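Local coordinates for putative branched-chain amino acid ABC transporter (Chromobacterium violaceum, PDB 4PYR), which binds glutathione and, as a putative lipoprotein of the LppC family with a periplasmic-binding-protein type of fold, may regulate an enzyme, at residues Leu102-Glu107 with Phe290-Pro295; Gly254-Arg259 with Asp276-Asp281; Arg111-Leu116 with Tyr200-Leu205. All blocks are in the same frame, centred on the assembly; numbering follows the deposited sequence.

Contact 1 of 3, residues Leu102-Glu107 with Phe290-Pro295; sequences LSLIVE and FERQLP. With GSH (glutathione), chain B.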
loop_
_atom_site.group_PDB
_atom_site.type_symbol
_atom_site.label_atom_id
_atom_site.label_comp_id
_atom_site.label_asym_id
_atom_site.label_seq_id
_atom_site.Cartn_x
_atom_site.Cartn_y
_atom_site.Cartn_z
ATOM N N LEU A 102 -1.834 -8.822 1.651
ATOM C CA LEU A 102 -1.297 -7.774 0.768
ATOM C C LEU A 102 -2.157 -6.548 1.015
ATOM O O LEU A 102 -3.344 -6.640 0.901
ATOM C CB LEU A 102 -1.407 -8.151 -0.701
ATOM C CG LEU A 102 -0.953 -7.068 -1.703
ATOM C CD1 LEU A 102 0.527 -6.712 -1.577
ATOM C CD2 LEU A 102 -1.237 -7.483 -3.124
ATOM N N SER A 103 -1.522 -5.446 1.343
ATOM C CA SER A 103 -2.259 -4.219 1.673
ATOM C C SER A 103 -1.423 -2.995 1.319
ATOM O O SER A 103 -0.278 -3.111 0.882
ATOM C CB SER A 103 -2.626 -4.213 3.179
ATOM O OG SER A 103 -1.500 -3.928 3.982
ATOM N N LEU A 104 -2.005 -1.821 1.525
ATOM C CA LEU A 104 -1.318 -0.573 1.238
ATOM C C LEU A 104 -0.842 0.105 2.519
ATOM O O LEU A 104 -0.781 1.323 2.586
ATOM C CB LEU A 104 -2.270 0.347 0.442
ATOM C CG LEU A 104 -2.812 -0.317 -0.816
ATOM C CD1 LEU A 104 -3.743 0.647 -1.525
ATOM C CD2 LEU A 104 -1.692 -0.814 -1.739
ATOM N N ILE A 105 -0.432 -0.673 3.510
ATOM C CA ILE A 105 -0.081 -0.094 4.836
ATOM C C ILE A 105 0.919 1.034 4.740
ATOM O O ILE A 105 2.035 0.892 4.215
ATOM C CB ILE A 105 0.501 -1.129 5.830
ATOM C CG1 ILE A 105 1.595 -2.000 5.208
ATOM C CG2 ILE A 105 -0.605 -1.972 6.404
ATOM C CD1 ILE A 105 2.386 -2.741 6.271
ATOM N N VAL A 106 0.544 2.166 5.303
ATOM C CA VAL A 106 1.315 3.366 5.129
ATOM C C VAL A 106 2.676 3.354 5.770
ATOM O O VAL A 106 3.602 3.991 5.248
ATOM C CB VAL A 106 0.502 4.564 5.589
ATOM C CG1 VAL A 106 -0.792 4.588 4.780
ATOM C CG2 VAL A 106 0.268 4.524 7.114
ATOM N N GLU A 107 2.816 2.630 6.886
ATOM C CA GLU A 107 4.087 2.582 7.575
ATOM C C GLU A 107 5.168 2.042 6.654
ATOM O O GLU A 107 6.335 2.440 6.750
ATOM C CB GLU A 107 3.984 1.705 8.823
ATOM C CG GLU A 107 3.380 2.410 10.037
ATOM C CD GLU A 107 1.880 2.335 10.110
ATOM O OE1 GLU A 107 1.225 1.835 9.167
ATOM O OE2 GLU A 107 1.318 2.817 11.123
ATOM N N PHE A 290 2.960 -9.491 2.498
ATOM C CA PHE A 290 3.816 -9.222 1.350
ATOM C C PHE A 290 4.180 -7.775 1.438
ATOM O O PHE A 290 3.290 -6.931 1.378
ATOM C CB PHE A 290 3.101 -9.528 0.044
ATOM C CG PHE A 290 3.077 -10.967 -0.281
ATOM C CD1 PHE A 290 4.165 -11.552 -0.913
ATOM C CD2 PHE A 290 2.007 -11.770 0.111
ATOM C CE1 PHE A 290 4.190 -12.926 -1.141
ATOM C CE2 PHE A 290 2.025 -13.137 -0.128
ATOM C CZ PHE A 290 3.110 -13.717 -0.756
ATOM N N GLU A 291 5.449 -7.478 1.682
ATOM C CA GLU A 291 5.871 -6.112 1.729
ATOM C C GLU A 291 6.142 -5.591 0.322
ATOM O O GLU A 291 6.418 -6.364 -0.590
ATOM C CB GLU A 291 7.019 -5.920 2.699
ATOM C CG GLU A 291 6.657 -6.406 4.104
ATOM C CD GLU A 291 7.819 -6.393 5.068
ATOM O OE1 GLU A 291 8.994 -6.362 4.603
ATOM O OE2 GLU A 291 7.542 -6.422 6.299
ATOM N N ARG A 292 5.958 -4.288 0.152
ATOM C CA ARG A 292 5.953 -3.638 -1.141
ATOM C C ARG A 292 7.086 -2.646 -1.231
ATOM O O ARG A 292 7.091 -1.629 -0.525
ATOM C CB ARG A 292 4.690 -2.804 -1.369
ATOM C CG ARG A 292 3.369 -3.498 -1.557
ATOM C CD ARG A 292 2.355 -2.501 -2.082
ATOM N NE ARG A 292 2.187 -1.394 -1.171
ATOM C CZ ARG A 292 2.069 -0.094 -1.502
ATOM N NH1 ARG A 292 2.155 0.326 -2.753
ATOM N NH2 ARG A 292 1.901 0.777 -0.539
ATOM N N GLN A 293 8.009 -2.910 -2.142
ATOM C CA GLN A 293 9.176 -2.065 -2.361
ATOM C C GLN A 293 8.842 -1.173 -3.542
ATOM O O GLN A 293 8.464 -1.662 -4.606
ATOM C CB GLN A 293 10.368 -2.933 -2.661
ATOM C CG GLN A 293 11.690 -2.451 -2.142
ATOM C CD GLN A 293 12.777 -3.461 -2.406
ATOM O OE1 GLN A 293 13.438 -3.980 -1.468
ATOM N NE2 GLN A 293 12.911 -3.838 -3.672
ATOM N N LEU A 294 8.968 0.139 -3.356
ATOM C CA LEU A 294 8.425 1.092 -4.315
ATOM C C LEU A 294 9.531 1.890 -5.006
ATOM O O LEU A 294 10.512 2.280 -4.367
ATOM C CB LEU A 294 7.520 2.115 -3.632
ATOM C CG LEU A 294 6.294 1.565 -2.908
ATOM C CD1 LEU A 294 5.544 2.744 -2.307
ATOM C CD2 LEU A 294 5.396 0.776 -3.826
ATOM N N PRO A 295 9.312 2.218 -6.285
ATOM C CA PRO A 295 10.173 3.122 -7.026
ATOM C C PRO A 295 9.933 4.606 -6.597
ATOM O O PRO A 295 8.889 4.964 -6.008
ATOM C CB PRO A 295 9.725 2.904 -8.467
ATOM C CG PRO A 295 8.274 2.584 -8.338
ATOM C CD PRO A 295 8.149 1.795 -7.072
HETATM N N1 GSH B . -2.550 -1.417 12.045
HETATM C CA1 GSH B . -2.976 -0.063 11.761
HETATM C C1 GSH B . -2.666 0.883 12.902
HETATM O O11 GSH B . -1.490 0.992 13.345
HETATM O O12 GSH B . -3.599 1.585 13.360
HETATM C CB1 GSH B . -4.476 -0.029 11.445
HETATM C CG1 GSH B . -4.886 -0.949 10.296
HETATM C CD1 GSH B . -4.261 -0.506 9.008
HETATM O OE1 GSH B . -3.421 0.382 9.028
HETATM N N2 GSH B . -4.714 -1.148 7.909
HETATM C CA2 GSH B . -4.275 -0.904 6.528
HETATM C C2 GSH B . -5.368 -0.209 5.773
HETATM O O2 GSH B . -5.996 0.519 6.548
HETATM C CB2 GSH B . -3.886 -2.219 5.881
HETATM S SG2 GSH B . -3.409 -3.402 7.132
HETATM N N3 GSH B . -5.668 -0.335 4.426
HETATM C CA3 GSH B . -4.956 -1.009 3.300
HETATM C C3 GSH B . -5.801 -1.872 2.359
HETATM O O31 GSH B . -5.483 -1.993 1.133
HETATM O O32 GSH B . -6.806 -2.447 2.824
HETATM O O HOH W 1 1.271 -5.758 2.342
HETATM O O HOH W 2 2.441 -2.887 1.716
HETATM O O HOH W 3 2.606 -0.368 1.949
#
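Arg292 reaches from its strand to the backbone of Leu102-Glu107, and Leu104 closes over its guanidinium. Leu104 CD2 sits over the centre of one face, 3.8 Å from Arg292 CZ. The arginine chain bends at chi3 (-59°), which turns NE toward this backbone. Its polar links to the segment run through water. One water lies at the guanidinium edge, in plane; it donates to Ser103 O at 2.9 Å and accepts from Arg292 NE at 3.3 Å. A second water donates to Ile105 O at 2.7 Å and accepts from Arg292 NH2 at 2.8 Å. Glu109 forms a salt bridge with NH2, and Thr279 O takes a hydrogen bond from NH1.

Leu102-Glu107 leaves strand 99-101 of the parallel sheet and enters helix 106-119, which packs on the mixed sheet. It is therefore a connection between the two lobes of a periplasmic-binding-protein type of fold. Bound glutathione lies across the backbone from Arg292. Ser103 OG is 3.5 Å from glutathione CB2.

Leu102 and Phe290 make the apolar end of the contact. Leu102 CG is anti to the backbone N (chi1 176°). Leu102 CD1 touches Phe290 CB at 4.1 Å, and the two side chains cross at about a right angle. The end of the phenylalanine side chain leads away; Phe290 also packs on Leu284 and Leu260.

Contact 2 of 3, residues Gly254-Arg259 with Asp276-Asp281; sequences GIDAYR and DGVTGD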
loop_
_atom_site.group_PDB
_atom_site.type_symbol
_atom_site.label_atom_id
_atom_site.label_comp_id
_atom_site.label_asym_id
_atom_site.label_seq_id
_atom_site.Cartn_x
_atom_site.Cartn_y
_atom_site.Cartn_z
ATOM N N GLY A 254 -5.926 -5.020 -6.781
ATOM C CA GLY A 254 -6.643 -6.154 -7.378
ATOM C C GLY A 254 -5.833 -6.939 -8.391
ATOM O O GLY A 254 -5.821 -8.198 -8.390
ATOM N N ILE A 255 -5.124 -6.210 -9.256
ATOM C CA ILE A 255 -4.274 -6.861 -10.240
ATOM C C ILE A 255 -3.254 -7.706 -9.495
ATOM O O ILE A 255 -3.083 -8.888 -9.830
ATOM C CB ILE A 255 -3.552 -5.844 -11.129
ATOM C CG1 ILE A 255 -4.599 -5.201 -12.060
ATOM C CG2 ILE A 255 -2.392 -6.474 -11.890
ATOM C CD1 ILE A 255 -4.074 -4.035 -12.827
ATOM N N ASP A 256 -2.508 -7.127 -8.591
ATOM C CA ASP A 256 -1.462 -7.935 -7.890
ATOM C C ASP A 256 -2.039 -9.044 -7.007
ATOM O O ASP A 256 -1.367 -10.075 -6.841
ATOM C CB ASP A 256 -0.545 -7.048 -7.077
ATOM C CG ASP A 256 0.518 -6.360 -7.915
ATOM O OD1 ASP A 256 0.659 -6.624 -9.131
ATOM O OD2 ASP A 256 1.250 -5.555 -7.337
ATOM N N ALA A 257 -3.254 -8.880 -6.494
ATOM C CA ALA A 257 -3.884 -9.946 -5.659
ATOM C C ALA A 257 -4.133 -11.174 -6.562
ATOM O O ALA A 257 -3.871 -12.315 -6.159
ATOM C CB ALA A 257 -5.193 -9.454 -5.026
ATOM N N TYR A 258 -4.667 -10.935 -7.774
ATOM C CA TYR A 258 -4.845 -11.963 -8.739
ATOM C C TYR A 258 -3.491 -12.653 -9.004
ATOM O O TYR A 258 -3.399 -13.890 -8.943
ATOM C CB TYR A 258 -5.362 -11.423 -10.049
ATOM C CG TYR A 258 -5.397 -12.517 -11.088
ATOM C CD1 TYR A 258 -6.501 -13.295 -11.233
ATOM C CD2 TYR A 258 -4.315 -12.754 -11.953
ATOM C CE1 TYR A 258 -6.556 -14.300 -12.221
ATOM C CE2 TYR A 258 -4.350 -13.757 -12.906
ATOM C CZ TYR A 258 -5.463 -14.526 -13.020
ATOM O OH TYR A 258 -5.513 -15.556 -13.940
ATOM N N ARG A 259 -2.436 -11.861 -9.266
ATOM C CA ARG A 259 -1.155 -12.432 -9.646
ATOM C C ARG A 259 -0.544 -13.250 -8.541
ATOM O O ARG A 259 -0.004 -14.325 -8.811
ATOM C CB ARG A 259 -0.193 -11.369 -10.111
ATOM C CG ARG A 259 -0.731 -10.594 -11.344
ATOM C CD ARG A 259 0.094 -9.351 -11.732
ATOM N NE ARG A 259 1.462 -9.684 -12.101
ATOM C CZ ARG A 259 2.529 -8.928 -11.939
ATOM N NH1 ARG A 259 2.447 -7.729 -11.364
ATOM N NH2 ARG A 259 3.700 -9.349 -12.357
ATOM N N ASP A 276 7.024 -9.008 -9.316
ATOM C CA ASP A 276 7.187 -7.649 -9.865
ATOM C C ASP A 276 5.805 -6.994 -9.964
ATOM O O ASP A 276 5.184 -6.911 -11.041
ATOM C CB ASP A 276 7.966 -7.649 -11.204
ATOM C CG ASP A 276 7.266 -8.398 -12.343
ATOM O OD1 ASP A 276 6.559 -9.382 -12.085
ATOM O OD2 ASP A 276 7.430 -7.993 -13.523
ATOM N N GLY A 277 5.295 -6.596 -8.809
ATOM C CA GLY A 277 3.935 -6.185 -8.676
ATOM C C GLY A 277 3.733 -4.827 -9.346
ATOM O O GLY A 277 4.646 -3.993 -9.371
ATOM N N VAL A 278 2.547 -4.631 -9.877
ATOM C CA VAL A 278 2.177 -3.269 -10.298
ATOM C C VAL A 278 2.079 -2.333 -9.093
ATOM O O VAL A 278 2.185 -1.119 -9.261
ATOM C CB VAL A 278 0.910 -3.187 -11.160
ATOM C CG1 VAL A 278 1.051 -3.998 -12.407
ATOM C CG2 VAL A 278 -0.358 -3.558 -10.376
ATOM N N THR A 279 1.948 -2.897 -7.871
ATOM C CA THR A 279 1.857 -2.095 -6.659
ATOM C C THR A 279 3.219 -1.957 -6.000
ATOM O O THR A 279 3.350 -1.220 -5.005
ATOM C CB THR A 279 0.889 -2.698 -5.613
ATOM O OG1 THR A 279 1.451 -3.935 -5.102
ATOM C CG2 THR A 279 -0.472 -2.882 -6.162
ATOM N N GLY A 280 4.227 -2.638 -6.543
ATOM C CA GLY A 280 5.588 -2.612 -6.021
ATOM C C GLY A 280 6.186 -3.999 -6.106
ATOM O O GLY A 280 5.485 -4.948 -6.453
ATOM N N ASP A 281 7.483 -4.090 -5.880
ATOM C CA ASP A 281 8.136 -5.402 -5.834
ATOM C C ASP A 281 7.727 -6.045 -4.518
ATOM O O ASP A 281 7.841 -5.423 -3.470
ATOM C CB ASP A 281 9.656 -5.282 -5.944
ATOM C CG ASP A 281 10.150 -5.197 -7.386
ATOM O OD1 ASP A 281 9.393 -5.416 -8.349
ATOM O OD2 ASP A 281 11.349 -4.915 -7.517
#
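Both oxygens of the buried Asp256 carboxylate are gripped twice. Asp256 OD1 accepts from Val278 N at 2.8 Å through its syn lone pair. Asp256 OD1 also accepts from Arg259 NH1 at 3.1 Å, a salt bridge within the helix. Asp256 OD2 takes the hydroxyl of Thr279 OG1 at 2.8 Å on its anti lone pair. Thr279 N adds a bond to Asp256 OD2 of 2.8 Å and comes from above the carboxylate plane. Four donors thus fix the rotation of the group, and they would be expected to favour its ionised form.

Arg259 extends the network back along the other segment to Asp276. Its NH1 and NH2 both point end-on at a single atom, Asp276 O, with Arg259 NH1 at 2.9 Å. That oxygen lies in the guanidinium plane, while both nitrogens stand above the same face of the peptide carbonyl. Arg259 NH2 also forms a salt bridge with Asp276 OD1 at 2.9 Å. As a hydrogen bond this is weak, and the two flat groups are turned 73° apart.

Ile255 adds an apolar flank, Ile255 CG2 lying 3.9 Å from Val278 CG2. Gly277 and Gly280 bond backbone to backbone, one of these bonds weak, and Val278-Thr279 make the turn between them. The carboxylate holds the two-residue turn of a beta hairpin, and the arginine the strand that leads into it, joining strands 274-277 and 280-284 to helix 245-265.

Contact 3 of 3, residues Arg111-Leu116 with Tyr200-Leu205; sequences RQLARL and YGTSQL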
loop_
_atom_site.group_PDB
_atom_site.type_symbol
_atom_site.label_atom_id
_atom_site.label_comp_id
_atom_site.label_asym_id
_atom_site.label_seq_id
_atom_site.Cartn_x
_atom_site.Cartn_y
_atom_site.Cartn_z
ATOM N N ARG A 111 8.818 3.780 6.009
ATOM C CA ARG A 111 10.087 3.122 6.236
ATOM C C ARG A 111 10.960 3.207 4.983
ATOM O O ARG A 111 12.155 3.512 5.038
ATOM C CB ARG A 111 9.830 1.671 6.605
ATOM C CG ARG A 111 9.337 1.490 8.014
ATOM C CD ARG A 111 9.462 0.011 8.379
ATOM N NE ARG A 111 8.273 -0.696 7.928
ATOM C CZ ARG A 111 7.110 -0.672 8.582
ATOM N NH1 ARG A 111 6.978 -0.009 9.737
ATOM N NH2 ARG A 111 6.078 -1.331 8.089
ATOM N N GLN A 112 10.379 2.897 3.834
ATOM C CA GLN A 112 11.099 3.040 2.617
ATOM C C GLN A 112 11.610 4.421 2.329
ATOM O O GLN A 112 12.743 4.562 1.880
ATOM C CB GLN A 112 10.243 2.584 1.493
ATOM C CG GLN A 112 10.158 1.067 1.494
ATOM C CD GLN A 112 9.329 0.661 0.327
ATOM O OE1 GLN A 112 9.722 0.918 -0.832
ATOM N NE2 GLN A 112 8.129 0.120 0.603
ATOM N N LEU A 113 10.796 5.431 2.623
ATOM C CA LEU A 113 11.248 6.775 2.381
ATOM C C LEU A 113 12.522 7.104 3.183
ATOM O O LEU A 113 13.434 7.738 2.673
ATOM C CB LEU A 113 10.151 7.772 2.718
ATOM C CG LEU A 113 10.423 9.175 2.203
ATOM C CD1 LEU A 113 10.354 9.200 0.688
ATOM C CD2 LEU A 113 9.413 10.103 2.860
ATOM N N ALA A 114 12.586 6.635 4.426
ATOM C CA ALA A 114 13.786 6.813 5.194
ATOM C C ALA A 114 14.954 6.132 4.515
ATOM O O ALA A 114 16.026 6.697 4.458
ATOM C CB ALA A 114 13.604 6.276 6.601
ATOM N N ARG A 115 14.764 4.890 4.048
ATOM C CA ARG A 115 15.810 4.207 3.319
ATOM C C ARG A 115 16.244 4.913 2.025
ATOM O O ARG A 115 17.446 4.989 1.743
ATOM C CB ARG A 115 15.393 2.742 3.080
ATOM C CG ARG A 115 15.239 1.968 4.393
ATOM C CD ARG A 115 15.217 0.470 4.177
ATOM N NE ARG A 115 13.962 0.014 3.595
ATOM C CZ ARG A 115 12.898 -0.385 4.303
ATOM N NH1 ARG A 115 12.905 -0.376 5.634
ATOM N NH2 ARG A 115 11.803 -0.783 3.668
ATOM N N LEU A 116 15.278 5.468 1.286
ATOM C CA LEU A 116 15.563 6.235 0.054
ATOM C C LEU A 116 16.435 7.431 0.368
ATOM O O LEU A 116 17.412 7.748 -0.339
ATOM C CB LEU A 116 14.281 6.736 -0.654
ATOM C CG LEU A 116 14.455 7.722 -1.837
ATOM C CD1 LEU A 116 15.220 7.106 -2.991
ATOM C CD2 LEU A 116 13.093 8.207 -2.303
ATOM N N TYR A 200 10.932 15.424 0.170
ATOM C CA TYR A 200 10.478 14.082 -0.070
ATOM C C TYR A 200 9.166 13.795 0.618
ATOM O O TYR A 200 8.883 14.334 1.695
ATOM C CB TYR A 200 11.488 13.125 0.554
ATOM C CG TYR A 200 12.838 13.093 -0.085
ATOM C CD1 TYR A 200 13.795 14.083 0.169
ATOM C CD2 TYR A 200 13.187 12.046 -0.937
ATOM C CE1 TYR A 200 15.042 14.037 -0.404
ATOM C CE2 TYR A 200 14.448 11.950 -1.486
ATOM C CZ TYR A 200 15.384 12.934 -1.252
ATOM O OH TYR A 200 16.666 12.854 -1.807
ATOM N N GLY A 201 8.365 12.934 0.037
ATOM C CA GLY A 201 7.150 12.444 0.671
ATOM C C GLY A 201 6.847 11.003 0.229
ATOM O O GLY A 201 7.512 10.438 -0.625
ATOM N N THR A 202 5.790 10.460 0.810
ATOM C CA THR A 202 5.224 9.205 0.416
ATOM C C THR A 202 4.090 9.440 -0.578
ATOM O O THR A 202 3.850 10.573 -1.004
ATOM C CB THR A 202 4.699 8.397 1.619
ATOM O OG1 THR A 202 3.596 9.097 2.224
ATOM C CG2 THR A 202 5.751 8.254 2.628
ATOM N N SER A 203 3.346 8.385 -0.911
ATOM C CA SER A 203 2.275 8.486 -1.867
ATOM C C SER A 203 1.126 9.326 -1.316
ATOM O O SER A 203 0.227 9.612 -2.051
ATOM C CB SER A 203 1.768 7.093 -2.272
ATOM O OG SER A 203 1.082 6.432 -1.227
ATOM N N GLN A 204 1.158 9.626 -0.008
ATOM C CA GLN A 204 0.272 10.601 0.625
ATOM C C GLN A 204 0.162 11.873 -0.229
ATOM O O GLN A 204 -0.926 12.459 -0.333
ATOM C CB GLN A 204 0.799 10.922 2.049
ATOM C CG GLN A 204 0.007 11.956 2.850
ATOM C CD GLN A 204 0.721 12.306 4.139
ATOM O OE1 GLN A 204 1.964 12.431 4.174
ATOM N NE2 GLN A 204 -0.051 12.485 5.206
ATOM N N LEU A 205 1.269 12.277 -0.852
ATOM C CA LEU A 205 1.292 13.540 -1.636
ATOM C C LEU A 205 0.790 13.448 -3.044
ATOM O O LEU A 205 0.517 14.479 -3.677
ATOM C CB LEU A 205 2.712 14.098 -1.652
ATOM C CG LEU A 205 3.273 14.328 -0.252
ATOM C CD1 LEU A 205 4.643 14.927 -0.388
ATOM C CD2 LEU A 205 2.372 15.217 0.593
#
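Leu113 presses its branched end against the backbone of Gly201, and this is the tight part of the contact. Leu113 CD1 is 3.4 Å from Gly201 O, while Leu113 CD2 lies 3.9 Å from Gly201 CA. The same two methyls reach the residues before and after the glycine. Leu113 CD1 meets Tyr200 CB at 4.1 Å, and Leu113 CD2 meets Thr202 CG2 at 4.1 Å. Leu113 CG is anti to the backbone N (chi1 -167°), which sends it out from the helix toward the strand end. The Leu113 methyls thus meet both a backbone carbonyl and apolar atoms.

One helical turn on, the packing is looser. Leu116 is partly exposed and touches with one methyl. Leu116 CD2 comes to the edge of the Tyr200 ring, near the ring plane, 4.1 Å from Tyr200 CE2. The leucine and tyrosine side chains pass at a slant. The phenol end of Tyr200 goes beyond the leucines, where its OH bonds to Asp120 and Arg122. At the other end of the contact, Thr202 turns to its own segment. Its OG1 accepts a weak bond from Gln204 N as the 3-10 turn of Ser203-Leu205 begins.

Helix 106-119 lies here against the C-terminal end of strand 199-201, which runs between strands 176-180 and 218-220 of the mixed sheet. Leu116 also packs on Ile220 of strand 218-220, and Leu138 of helix 133-150 covers Thr202.

Overall arrangement
From the N terminus the chain builds the parallel sheet, ending with strand 99-101. Leu102-Glu107 then carries it across to the second lobe. Contact 1 opens here and closes near the C terminus, at strand 290-298, so its loop encloses the other two. Contact 3 opens next on the same helix, 106-119, and closes at strand 199-201, within the second lobe. Contact 2 follows in series. Its short loop ties helix 245-265, which packs on helix 16-33, to the hairpin of 274-284 at the edge of the mixed sheet. Contacts 2 and 3 do not touch, but each touches contact 1. Gln112 bonds to Leu294 N, and strands 280-284 and 290-298 are sheet neighbours.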